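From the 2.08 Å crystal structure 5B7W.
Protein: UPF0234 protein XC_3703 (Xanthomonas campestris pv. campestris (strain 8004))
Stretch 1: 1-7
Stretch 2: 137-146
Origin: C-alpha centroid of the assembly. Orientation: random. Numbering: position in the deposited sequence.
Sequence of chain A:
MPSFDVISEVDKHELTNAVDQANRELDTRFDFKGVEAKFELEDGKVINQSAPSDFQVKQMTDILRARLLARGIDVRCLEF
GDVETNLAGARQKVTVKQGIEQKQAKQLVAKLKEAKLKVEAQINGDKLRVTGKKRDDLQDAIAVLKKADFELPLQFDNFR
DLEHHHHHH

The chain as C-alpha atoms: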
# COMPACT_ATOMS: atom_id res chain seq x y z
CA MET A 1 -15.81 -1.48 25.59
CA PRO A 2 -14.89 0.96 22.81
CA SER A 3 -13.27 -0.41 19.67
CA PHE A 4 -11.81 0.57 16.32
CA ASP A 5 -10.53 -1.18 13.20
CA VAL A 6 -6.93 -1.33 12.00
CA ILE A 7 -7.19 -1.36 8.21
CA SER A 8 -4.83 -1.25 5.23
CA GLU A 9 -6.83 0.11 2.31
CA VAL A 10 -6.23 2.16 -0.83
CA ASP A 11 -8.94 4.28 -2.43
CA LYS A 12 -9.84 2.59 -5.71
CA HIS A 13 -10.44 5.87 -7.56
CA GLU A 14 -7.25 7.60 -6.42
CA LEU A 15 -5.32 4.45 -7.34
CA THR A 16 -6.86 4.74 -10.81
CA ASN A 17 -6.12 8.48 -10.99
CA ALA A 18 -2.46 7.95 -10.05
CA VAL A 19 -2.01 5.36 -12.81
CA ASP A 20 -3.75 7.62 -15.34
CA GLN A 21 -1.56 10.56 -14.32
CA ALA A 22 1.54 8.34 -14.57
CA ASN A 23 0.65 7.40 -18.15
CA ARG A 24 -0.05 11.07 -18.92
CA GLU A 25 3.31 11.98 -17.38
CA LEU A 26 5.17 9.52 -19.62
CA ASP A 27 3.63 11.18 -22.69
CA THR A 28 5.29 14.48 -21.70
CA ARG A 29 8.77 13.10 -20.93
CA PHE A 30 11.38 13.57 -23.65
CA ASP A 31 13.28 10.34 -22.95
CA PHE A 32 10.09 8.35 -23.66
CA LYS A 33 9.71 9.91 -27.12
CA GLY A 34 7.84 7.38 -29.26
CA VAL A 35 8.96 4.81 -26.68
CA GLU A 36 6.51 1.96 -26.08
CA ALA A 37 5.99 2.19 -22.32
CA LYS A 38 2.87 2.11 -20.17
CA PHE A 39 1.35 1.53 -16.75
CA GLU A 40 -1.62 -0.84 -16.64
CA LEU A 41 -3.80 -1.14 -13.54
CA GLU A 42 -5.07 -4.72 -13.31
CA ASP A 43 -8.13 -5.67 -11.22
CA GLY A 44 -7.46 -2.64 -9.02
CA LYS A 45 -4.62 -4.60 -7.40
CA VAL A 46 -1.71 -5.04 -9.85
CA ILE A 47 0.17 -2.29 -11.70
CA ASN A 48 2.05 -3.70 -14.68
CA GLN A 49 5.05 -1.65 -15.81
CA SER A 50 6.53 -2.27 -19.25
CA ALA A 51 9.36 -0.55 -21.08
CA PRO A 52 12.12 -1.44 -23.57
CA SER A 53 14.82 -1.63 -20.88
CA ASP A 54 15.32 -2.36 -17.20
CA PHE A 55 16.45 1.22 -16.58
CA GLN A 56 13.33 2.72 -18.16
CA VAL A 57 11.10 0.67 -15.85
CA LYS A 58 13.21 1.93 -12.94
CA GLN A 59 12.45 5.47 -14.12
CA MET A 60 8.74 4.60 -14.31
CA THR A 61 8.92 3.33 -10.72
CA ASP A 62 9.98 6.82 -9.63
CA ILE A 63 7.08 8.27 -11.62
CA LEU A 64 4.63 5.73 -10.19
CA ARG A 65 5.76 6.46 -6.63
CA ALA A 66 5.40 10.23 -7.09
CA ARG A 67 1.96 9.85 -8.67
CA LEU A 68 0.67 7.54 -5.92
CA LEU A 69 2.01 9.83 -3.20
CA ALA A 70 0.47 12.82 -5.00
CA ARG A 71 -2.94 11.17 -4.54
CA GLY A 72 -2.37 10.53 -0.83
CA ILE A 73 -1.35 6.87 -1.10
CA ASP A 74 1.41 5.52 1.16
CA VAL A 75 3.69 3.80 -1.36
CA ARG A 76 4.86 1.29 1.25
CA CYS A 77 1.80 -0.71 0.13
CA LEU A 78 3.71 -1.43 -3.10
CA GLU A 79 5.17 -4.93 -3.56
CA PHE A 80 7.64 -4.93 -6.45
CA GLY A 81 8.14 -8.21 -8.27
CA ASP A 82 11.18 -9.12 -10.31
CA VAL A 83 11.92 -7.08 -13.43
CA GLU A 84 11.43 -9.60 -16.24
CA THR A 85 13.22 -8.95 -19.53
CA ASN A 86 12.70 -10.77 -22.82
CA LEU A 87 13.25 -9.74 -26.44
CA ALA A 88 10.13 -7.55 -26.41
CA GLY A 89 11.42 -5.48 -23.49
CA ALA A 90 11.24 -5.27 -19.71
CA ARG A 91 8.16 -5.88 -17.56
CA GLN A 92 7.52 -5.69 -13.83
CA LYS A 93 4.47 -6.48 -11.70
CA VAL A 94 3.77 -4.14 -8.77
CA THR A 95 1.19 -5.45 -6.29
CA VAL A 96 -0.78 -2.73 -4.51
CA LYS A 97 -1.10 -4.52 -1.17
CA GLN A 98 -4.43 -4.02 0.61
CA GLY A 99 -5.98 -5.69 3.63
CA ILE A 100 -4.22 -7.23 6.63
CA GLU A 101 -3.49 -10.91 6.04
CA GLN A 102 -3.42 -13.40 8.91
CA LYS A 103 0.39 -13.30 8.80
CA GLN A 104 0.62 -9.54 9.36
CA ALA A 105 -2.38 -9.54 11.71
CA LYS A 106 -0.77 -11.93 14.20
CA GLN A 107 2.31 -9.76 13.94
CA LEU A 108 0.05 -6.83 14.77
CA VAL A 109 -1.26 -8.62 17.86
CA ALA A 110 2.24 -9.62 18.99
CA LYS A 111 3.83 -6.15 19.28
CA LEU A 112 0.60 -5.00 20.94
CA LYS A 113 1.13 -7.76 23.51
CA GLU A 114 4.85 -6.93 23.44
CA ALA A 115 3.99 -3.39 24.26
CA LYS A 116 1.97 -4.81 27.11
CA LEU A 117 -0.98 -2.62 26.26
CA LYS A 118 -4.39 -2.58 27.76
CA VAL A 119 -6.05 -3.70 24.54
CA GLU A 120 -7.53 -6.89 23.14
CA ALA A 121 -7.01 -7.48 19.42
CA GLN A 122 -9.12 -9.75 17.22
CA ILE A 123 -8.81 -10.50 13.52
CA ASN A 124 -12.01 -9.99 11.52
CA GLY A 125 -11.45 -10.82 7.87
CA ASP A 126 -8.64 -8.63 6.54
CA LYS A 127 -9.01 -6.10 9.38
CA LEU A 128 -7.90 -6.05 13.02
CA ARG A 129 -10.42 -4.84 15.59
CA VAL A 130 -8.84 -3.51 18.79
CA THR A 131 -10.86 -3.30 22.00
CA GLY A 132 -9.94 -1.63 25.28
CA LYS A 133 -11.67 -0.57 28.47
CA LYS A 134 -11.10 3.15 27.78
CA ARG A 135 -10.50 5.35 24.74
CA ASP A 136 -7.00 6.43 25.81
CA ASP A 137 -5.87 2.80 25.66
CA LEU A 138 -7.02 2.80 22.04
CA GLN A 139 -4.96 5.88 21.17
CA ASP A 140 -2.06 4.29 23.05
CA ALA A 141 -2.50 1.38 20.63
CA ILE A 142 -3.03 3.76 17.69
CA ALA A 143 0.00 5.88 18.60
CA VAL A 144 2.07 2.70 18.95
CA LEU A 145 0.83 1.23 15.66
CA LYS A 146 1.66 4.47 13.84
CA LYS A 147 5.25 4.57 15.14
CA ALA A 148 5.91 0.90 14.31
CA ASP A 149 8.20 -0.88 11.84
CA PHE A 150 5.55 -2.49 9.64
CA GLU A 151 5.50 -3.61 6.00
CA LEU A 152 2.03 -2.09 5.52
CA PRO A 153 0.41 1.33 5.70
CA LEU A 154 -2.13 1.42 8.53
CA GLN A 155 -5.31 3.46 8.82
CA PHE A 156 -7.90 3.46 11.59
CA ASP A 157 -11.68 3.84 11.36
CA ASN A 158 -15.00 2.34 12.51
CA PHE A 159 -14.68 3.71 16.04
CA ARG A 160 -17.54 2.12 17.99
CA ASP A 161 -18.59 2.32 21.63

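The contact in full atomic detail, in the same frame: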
# COMPACT_ATOMS: atom_id res chain seq x y z
N MET A 1 -17.21 -1.55 25.97
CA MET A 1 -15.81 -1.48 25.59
C MET A 1 -15.66 -0.88 24.19
O MET A 1 -16.07 -1.50 23.20
CB MET A 1 -15.17 -2.87 25.64
CG MET A 1 -15.25 -3.55 27.01
SD MET A 1 -13.68 -3.59 27.88
CE MET A 1 -12.86 -4.95 27.05
N PRO A 2 -15.08 0.31 24.11
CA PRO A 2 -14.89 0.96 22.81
C PRO A 2 -13.93 0.17 21.93
O PRO A 2 -13.06 -0.55 22.42
CB PRO A 2 -14.32 2.34 23.17
CG PRO A 2 -14.64 2.53 24.62
CD PRO A 2 -14.64 1.17 25.23
N SER A 3 -14.09 0.34 20.62
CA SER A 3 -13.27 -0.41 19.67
C SER A 3 -13.08 0.40 18.40
O SER A 3 -13.82 1.35 18.12
CB SER A 3 -13.89 -1.77 19.34
OG SER A 3 -15.09 -1.61 18.60
N PHE A 4 -12.07 0.01 17.63
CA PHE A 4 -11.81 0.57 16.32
C PHE A 4 -11.21 -0.53 15.45
O PHE A 4 -10.86 -1.61 15.93
CB PHE A 4 -10.88 1.79 16.39
CG PHE A 4 -9.47 1.45 16.80
CD1 PHE A 4 -9.13 1.36 18.14
CD2 PHE A 4 -8.49 1.23 15.85
CE1 PHE A 4 -7.84 1.06 18.52
CE2 PHE A 4 -7.20 0.93 16.22
CZ PHE A 4 -6.87 0.84 17.56
N ASP A 5 -11.08 -0.24 14.16
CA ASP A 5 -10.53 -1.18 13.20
C ASP A 5 -9.19 -0.69 12.69
O ASP A 5 -9.06 0.48 12.30
CB ASP A 5 -11.49 -1.40 12.03
CG ASP A 5 -12.52 -2.47 12.31
OD1 ASP A 5 -12.34 -3.23 13.28
OD2 ASP A 5 -13.51 -2.56 11.55
N VAL A 6 -8.19 -1.57 12.69
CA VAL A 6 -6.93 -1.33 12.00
C VAL A 6 -7.09 -1.87 10.59
O VAL A 6 -7.31 -3.07 10.39
CB VAL A 6 -5.76 -2.00 12.73
CG1 VAL A 6 -4.44 -1.64 12.04
CG2 VAL A 6 -5.73 -1.58 14.19
N ILE A 7 -6.99 -0.98 9.60
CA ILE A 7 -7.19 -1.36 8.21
C ILE A 7 -5.95 -1.00 7.40
O ILE A 7 -5.10 -0.22 7.84
CB ILE A 7 -8.44 -0.70 7.60
CG1 ILE A 7 -8.27 0.82 7.53
CG2 ILE A 7 -9.69 -1.07 8.39
CD1 ILE A 7 -9.45 1.54 6.92
N ASP A 137 -6.59 4.02 26.01
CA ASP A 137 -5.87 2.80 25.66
C ASP A 137 -5.88 2.56 24.16
O ASP A 137 -4.93 1.97 23.62
CB ASP A 137 -6.48 1.58 26.37
CG ASP A 137 -6.50 1.72 27.87
OD1 ASP A 137 -5.73 2.54 28.41
OD2 ASP A 137 -7.27 0.98 28.52
N LEU A 138 -6.94 2.98 23.48
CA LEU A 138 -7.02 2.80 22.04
C LEU A 138 -6.02 3.70 21.33
O LEU A 138 -5.28 3.25 20.44
CB LEU A 138 -8.44 3.06 21.55
CG LEU A 138 -9.55 2.19 22.15
CD1 LEU A 138 -10.91 2.61 21.62
CD2 LEU A 138 -9.29 0.72 21.86
N GLN A 139 -5.96 4.98 21.72
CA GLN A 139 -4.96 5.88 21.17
C GLN A 139 -3.55 5.40 21.49
O GLN A 139 -2.66 5.48 20.64
CB GLN A 139 -5.18 7.30 21.69
CG GLN A 139 -4.07 8.28 21.31
CD GLN A 139 -4.17 8.76 19.87
OE1 GLN A 139 -3.85 8.03 18.94
NE2 GLN A 139 -4.62 10.00 19.69
N ASP A 140 -3.35 4.89 22.71
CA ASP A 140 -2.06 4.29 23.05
C ASP A 140 -1.72 3.16 22.08
O ASP A 140 -0.56 3.00 21.69
CB ASP A 140 -2.08 3.77 24.49
CG ASP A 140 -1.76 4.86 25.50
OD1 ASP A 140 -1.95 6.05 25.17
OD2 ASP A 140 -1.31 4.52 26.61
N ALA A 141 -2.73 2.38 21.67
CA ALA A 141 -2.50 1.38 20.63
C ALA A 141 -2.32 2.05 19.27
O ALA A 141 -1.43 1.66 18.50
CB ALA A 141 -3.66 0.39 20.59
N ILE A 142 -3.14 3.06 18.97
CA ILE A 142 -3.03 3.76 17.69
C ILE A 142 -1.68 4.46 17.58
O ILE A 142 -0.99 4.36 16.56
CB ILE A 142 -4.19 4.75 17.52
CG1 ILE A 142 -5.51 4.00 17.30
CG2 ILE A 142 -3.93 5.69 16.36
CD1 ILE A 142 -6.70 4.90 17.07
N ALA A 143 -1.28 5.18 18.63
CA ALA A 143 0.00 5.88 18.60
C ALA A 143 1.16 4.90 18.47
O ALA A 143 2.17 5.20 17.83
CB ALA A 143 0.16 6.75 19.85
N VAL A 144 1.03 3.72 19.08
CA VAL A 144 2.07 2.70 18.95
C VAL A 144 2.09 2.14 17.53
O VAL A 144 3.15 1.99 16.92
CB VAL A 144 1.88 1.59 20.00
CG1 VAL A 144 2.59 0.32 19.57
CG2 VAL A 144 2.40 2.05 21.35
N LEU A 145 0.90 1.82 16.99
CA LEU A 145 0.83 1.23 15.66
C LEU A 145 1.35 2.18 14.60
O LEU A 145 1.97 1.75 13.62
CB LEU A 145 -0.60 0.80 15.35
CG LEU A 145 -1.15 -0.39 16.14
CD1 LEU A 145 -2.64 -0.57 15.90
CD2 LEU A 145 -0.39 -1.66 15.79
N LYS A 146 1.12 3.49 14.77
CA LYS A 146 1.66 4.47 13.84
C LYS A 146 3.18 4.43 13.83
O LYS A 146 3.81 4.31 12.77
CB LYS A 146 1.17 5.87 14.20
CG LYS A 146 -0.30 6.16 13.91
CD LYS A 146 -0.58 7.65 14.05
CE LYS A 146 -2.06 7.93 14.26
NZ LYS A 146 -2.83 7.95 12.99

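What holds the first strand of the chain against a helix more than 130 residues later? The contact is apolar packing throughout, with no hydrogen bond across it. Strand 3-7 runs nearly parallel to helix 137-146, their directions differing by 14° and their axes approaching to 9.6 Å, a spacing that leaves room for one layer of interlocking side chains. Together the two stretches bury 306 Å². The helix keeps its own backbone bonds, such as Ile 142 N to Leu 138 O at 2.6 Å, and the contact is made mainly by side chains.

How does Phe 4 come to lie at the centre of it? Its CA-to-CB bond points toward the helix, and chi1 of 68° (p) with chi2 of -85° carries the ring in among Leu 138, Ala 141 and Ile 142. Ile 142 covers one face: its CG1 sits 3.9 Å from the centroid of the Phe 4 ring, 30° off the normal, in a CH-pi contact, and approaches Phe 4 CZ to 3.5 Å. Near the ring plane, Leu 138 CD2 meets Phe 4 CE1 at 3.7 Å and Ala 141 CB lies 4.4 Å from Phe 4 CZ. A flat aromatic ring suits this place because it offers a broad face to one neighbour and an edge to others; the small methyl of Ala 141 adds a looser contact at that edge.

Why do the helix side chains reach the strand so well? Leu 138 points toward it and adopts the m,t conformation (chi1 -59°, chi2 177°), which sets both methyls against the strand: Leu 138 CD1 packs 3.8 Å from Pro 2 CB and lies about 4.1 Å from Phe 4 CD1, while CD2 makes the closer approach to the ring. Ile 142 leaves its CA sideways, yet chi1 of -70° (m) swings CG1 over the ring, and chi2 of -178° (t) extends the chain onward to CD1.

What continues the packing beyond the aromatic ring? Alternation along the strand brings Val 6 toward the helix as well, two residues after Phe 4. With chi1 at -176° (t), Val 6 places CG2 3.7 Å from CD1 of Leu 145, whose own m,t conformation (chi1 -70°, chi2 171°) extends it toward the strand. The compact, branched valine and the longer leucine thus meet through methyl groups, both buried. Between Pro 2 and Phe 4, which point toward the helix, Ser 3 points away, and its OG is hydrogen-bonded elsewhere in the structure.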